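Local coordinates for protein sulfoquinovosidase (Escherichia coli, PDB 5OHT) that hydrolyses plant sulfolipids and simple sulfoquinovosides to release sulfoquinovose, a source of carbon and sulfur, as a family 31 glycoside hydrolase, at residues E134-F139 / W179-Q184. Residues are numbered along the deposited sequence; the frame is centred on the assembly and turned at random.
Sequences EQFSYF and WTFFPQ
T180 and E134 illustrate how one threonine hydroxyl can fasten two loops: OG1 of T180 donates to the carbonyl O of E134 at 2.7 Å, in the carbonyl plane, while accepting from the backbone N of F182 at 3.0 Å, which makes an ST turn. Chi1 of 178° sets OG1 opposite the threonine's own backbone N and aims it at E134. A second bond, from E134 N to F182 O (2.8 Å), is nearly straight at 170°. F182 is thus gripped at N by T180 and at O by E134. Beside these bonds, CB of E134 meets CB of F182 at 4.0 Å. The F136 ring crosses T180 obliquely, its edge toward the hydroxyl, with CE1 3.7 Å from OG1; its CZ lies 4.5 Å from CD2 of F181 in a looser apolar touch. Replacing T180 by an alanine is likely to leave the E134 carbonyl and the F182 amide without their shared hydroxyl, letting the turn relax. A water accepts from F136 N and lies within bonding reach of Q135 OE1 and W179 O, the last also bonded by R157. Both segments belong to the N-terminal galactose mutarotase-like domain, whose strand 145-148 meets Q135 and P183. The TIM-barrel domain packs against them: H501 bonds the E134 carboxylate, E408, probably an active-site residue, touches F181, and helix 486-494 covers E134, F136 and F182 through A489 and L493.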
ATOM      1  N   GLU A 134      -3.602   0.999   2.769  1.00 27.70           N
ATOM      2  CA  GLU A 134      -2.568   2.051   2.819  1.00 24.46           C
ATOM      3  C   GLU A 134      -3.247   3.404   2.947  1.00 28.76           C
ATOM      4  O   GLU A 134      -3.851   3.897   1.985  1.00 28.03           O
ATOM      5  CB  GLU A 134      -1.642   1.961   1.562  1.00 22.59           C
ATOM      6  CG  GLU A 134      -0.348   2.779   1.750  1.00 23.89           C
ATOM      7  CD  GLU A 134       0.539   2.825   0.494  1.00 27.55           C
ATOM      8  OE1 GLU A 134      -0.026   2.667  -0.621  1.00 26.89           O
ATOM      9  OE2 GLU A 134       1.752   3.034   0.612  1.00 26.12           O
ATOM     10  N   GLN A 135      -3.132   4.011   4.138  1.00 29.57           N
ATOM     11  CA  GLN A 135      -3.800   5.263   4.471  1.00 25.93           C
ATOM     12  C   GLN A 135      -2.739   6.352   4.699  1.00 28.72           C
ATOM     13  O   GLN A 135      -1.748   6.139   5.431  1.00 28.46           O
ATOM     14  CB  GLN A 135      -4.664   5.059   5.708  1.00 26.80           C
ATOM     15  CG  GLN A 135      -5.919   4.182   5.411  1.00 25.88           C
ATOM     16  CD  GLN A 135      -6.874   4.714   4.368  1.00 24.89           C
ATOM     17  OE1 GLN A 135      -6.963   5.940   4.129  1.00 28.07           O
ATOM     18  NE2 GLN A 135      -7.634   3.786   3.743  1.00 27.19           N
ATOM     19  N   PHE A 136      -2.887   7.487   4.011  1.00 29.13           N
ATOM     20  CA  PHE A 136      -1.832   8.489   3.944  1.00 26.76           C
ATOM     21  C   PHE A 136      -2.071   9.712   4.816  1.00 28.59           C
ATOM     22  O   PHE A 136      -1.075  10.451   5.083  1.00 27.77           O
ATOM     23  CB  PHE A 136      -1.610   8.946   2.483  1.00 28.86           C
ATOM     24  CG  PHE A 136      -0.986   7.906   1.576  1.00 27.72           C
ATOM     25  CD1 PHE A 136      -1.765   6.973   0.924  1.00 27.68           C
ATOM     26  CD2 PHE A 136       0.372   7.933   1.288  1.00 26.29           C
ATOM     27  CE1 PHE A 136      -1.252   6.062   0.001  1.00 24.99           C
ATOM     28  CE2 PHE A 136       0.914   7.034   0.405  1.00 26.68           C
ATOM     29  CZ  PHE A 136       0.124   6.079  -0.250  1.00 26.64           C
ATOM     30  N   SER A 137      -3.328  10.041   5.146  1.00 25.75           N
ATOM     31  CA  SER A 137      -3.702  11.113   6.071  1.00 28.73           C
ATOM     32  C   SER A 137      -3.927  10.753   7.531  1.00 30.26           C
ATOM     33  O   SER A 137      -3.714  11.577   8.412  1.00 34.06           O
ATOM     34  CB  SER A 137      -4.923  11.937   5.549  1.00 29.41           C
ATOM     35  OG  SER A 137      -4.560  12.559   4.302  1.00 29.83           O
ATOM     36  N   TYR A 138      -4.344   9.529   7.803  1.00 29.33           N
ATOM     37  CA  TYR A 138      -4.615   9.055   9.179  1.00 33.81           C
ATOM     38  C   TYR A 138      -3.972   7.674   9.371  1.00 32.07           C
ATOM     39  O   TYR A 138      -3.945   6.896   8.416  1.00 33.25           O
ATOM     40  CB  TYR A 138      -6.157   8.910   9.392  1.00 30.59           C
ATOM     41  CG  TYR A 138      -6.836  10.258   9.373  1.00 33.34           C
ATOM     42  CD1 TYR A 138      -6.797  11.084  10.496  1.00 34.62           C
ATOM     43  CD2 TYR A 138      -7.435  10.741   8.209  1.00 34.94           C
ATOM     44  CE1 TYR A 138      -7.364  12.325  10.474  1.00 39.94           C
ATOM     45  CE2 TYR A 138      -8.003  12.027   8.173  1.00 35.18           C
ATOM     46  CZ  TYR A 138      -7.960  12.792   9.318  1.00 41.76           C
ATOM     47  OH  TYR A 138      -8.523  14.029   9.332  1.00 40.83           O
ATOM     48  N   PHE A 139      -3.521   7.364  10.584  1.00 28.46           N
ATOM     49  CA  PHE A 139      -3.155   5.995  10.950  1.00 27.68           C
ATOM     50  C   PHE A 139      -4.284   5.451  11.840  1.00 28.06           C
ATOM     51  O   PHE A 139      -5.081   4.610  11.379  1.00 28.64           O
ATOM     52  CB  PHE A 139      -1.746   5.909  11.587  1.00 27.26           C
ATOM     53  CG  PHE A 139      -1.359   4.551  12.074  1.00 27.58           C
ATOM     54  CD1 PHE A 139      -1.685   3.382  11.349  1.00 30.56           C
ATOM     55  CD2 PHE A 139      -0.687   4.421  13.273  1.00 28.87           C
ATOM     56  CE1 PHE A 139      -1.328   2.113  11.857  1.00 30.36           C
ATOM     57  CE2 PHE A 139      -0.340   3.181  13.803  1.00 28.31           C
ATOM     58  CZ  PHE A 139      -0.681   2.027  13.104  1.00 30.48           C
ATOM     59  N   TRP A 179      -8.389   9.056  -0.316  1.00 26.21           N
ATOM     60  CA  TRP A 179      -7.985   8.514  -1.632  1.00 26.89           C
ATOM     61  C   TRP A 179      -6.663   7.684  -1.458  1.00 26.44           C
ATOM     62  O   TRP A 179      -5.777   8.070  -0.676  1.00 28.16           O
ATOM     63  CB  TRP A 179      -7.781   9.644  -2.646  1.00 26.55           C
ATOM     64  CG  TRP A 179      -9.038  10.339  -3.157  1.00 27.85           C
ATOM     65  CD1 TRP A 179     -10.199  10.568  -2.477  1.00 29.89           C
ATOM     66  CD2 TRP A 179      -9.224  10.913  -4.482  1.00 30.07           C
ATOM     67  NE1 TRP A 179     -11.100  11.245  -3.306  1.00 29.52           N
ATOM     68  CE2 TRP A 179     -10.512  11.481  -4.525  1.00 31.36           C
ATOM     69  CE3 TRP A 179      -8.411  11.007  -5.623  1.00 29.02           C
ATOM     70  CZ2 TRP A 179     -11.008  12.135  -5.672  1.00 31.03           C
ATOM     71  CZ3 TRP A 179      -8.892  11.699  -6.760  1.00 30.78           C
ATOM     72  CH2 TRP A 179     -10.183  12.221  -6.774  1.00 31.66           C
ATOM     73  N   THR A 180      -6.590   6.572  -2.149  1.00 26.27           N
ATOM     74  CA  THR A 180      -5.425   5.630  -2.111  1.00 26.14           C
ATOM     75  C   THR A 180      -5.417   4.613  -3.260  1.00 26.30           C
ATOM     76  O   THR A 180      -6.471   4.164  -3.762  1.00 27.87           O
ATOM     77  CB  THR A 180      -5.336   4.892  -0.720  1.00 23.86           C
ATOM     78  OG1 THR A 180      -4.260   3.979  -0.698  1.00 24.14           O
ATOM     79  CG2 THR A 180      -6.667   4.199  -0.361  1.00 25.63           C
ATOM     80  N   PHE A 181      -4.200   4.227  -3.636  1.00 25.58           N
ATOM     81  CA  PHE A 181      -3.948   3.140  -4.546  1.00 27.07           C
ATOM     82  C   PHE A 181      -4.303   1.749  -3.934  1.00 28.48           C
ATOM     83  O   PHE A 181      -4.484   0.781  -4.693  1.00 28.73           O
ATOM     84  CB  PHE A 181      -2.477   3.087  -5.025  1.00 26.95           C
ATOM     85  CG  PHE A 181      -1.820   4.410  -5.329  1.00 26.75           C
ATOM     86  CD1 PHE A 181      -2.036   5.065  -6.532  1.00 27.72           C
ATOM     87  CD2 PHE A 181      -0.903   4.965  -4.439  1.00 26.11           C
ATOM     88  CE1 PHE A 181      -1.360   6.257  -6.834  1.00 27.20           C
ATOM     89  CE2 PHE A 181      -0.268   6.170  -4.708  1.00 29.42           C
ATOM     90  CZ  PHE A 181      -0.482   6.797  -5.932  1.00 27.64           C
ATOM     91  N   PHE A 182      -4.392   1.636  -2.602  1.00 24.35           N
ATOM     92  CA  PHE A 182      -4.519   0.311  -1.914  1.00 25.62           C
ATOM     93  C   PHE A 182      -5.473   0.430  -0.682  1.00 27.52           C
ATOM     94  O   PHE A 182      -5.011   0.382   0.466  1.00 26.06           O
ATOM     95  CB  PHE A 182      -3.114  -0.130  -1.469  1.00 24.45           C
ATOM     96  CG  PHE A 182      -2.955  -1.577  -0.931  1.00 25.39           C
ATOM     97  CD1 PHE A 182      -4.016  -2.397  -0.598  1.00 24.50           C
ATOM     98  CD2 PHE A 182      -1.680  -2.099  -0.811  1.00 26.59           C
ATOM     99  CE1 PHE A 182      -3.802  -3.681  -0.132  1.00 25.92           C
ATOM    100  CE2 PHE A 182      -1.454  -3.388  -0.349  1.00 27.95           C
ATOM    101  CZ  PHE A 182      -2.518  -4.196   0.000  1.00 25.66           C
ATOM    102  N   PRO A 183      -6.773   0.678  -0.922  1.00 26.68           N
ATOM    103  CA  PRO A 183      -7.735   0.538   0.171  1.00 25.57           C
ATOM    104  C   PRO A 183      -7.996  -0.994   0.355  1.00 29.77           C
ATOM    105  O   PRO A 183      -7.821  -1.764  -0.607  1.00 32.20           O
ATOM    106  CB  PRO A 183      -8.968   1.235  -0.371  1.00 24.89           C
ATOM    107  CG  PRO A 183      -8.941   0.947  -1.896  1.00 28.20           C
ATOM    108  CD  PRO A 183      -7.453   0.742  -2.235  1.00 26.78           C
ATOM    109  N   GLN A 184      -8.340  -1.432   1.578  1.00 28.63           N
ATOM    110  CA  GLN A 184      -8.669  -2.851   1.832  1.00 28.28           C
ATOM    111  C   GLN A 184      -9.739  -2.948   2.960  1.00 27.16           C
ATOM    112  O   GLN A 184      -9.572  -2.250   3.951  1.00 25.16           O
ATOM    113  CB  GLN A 184      -7.431  -3.708   2.183  1.00 27.32           C
ATOM    114  CG  GLN A 184      -7.721  -5.228   2.168  1.00 27.78           C
ATOM    115  CD  GLN A 184      -6.520  -6.132   2.383  1.00 33.30           C
ATOM    116  OE1 GLN A 184      -5.534  -6.016   1.647  1.00 33.24           O
ATOM    117  NE2 GLN A 184      -6.575  -7.038   3.425  1.00 30.30           N
TER
HETATM  118  O   HOH W   1      -5.415   7.422   2.166  1.00 27.63           O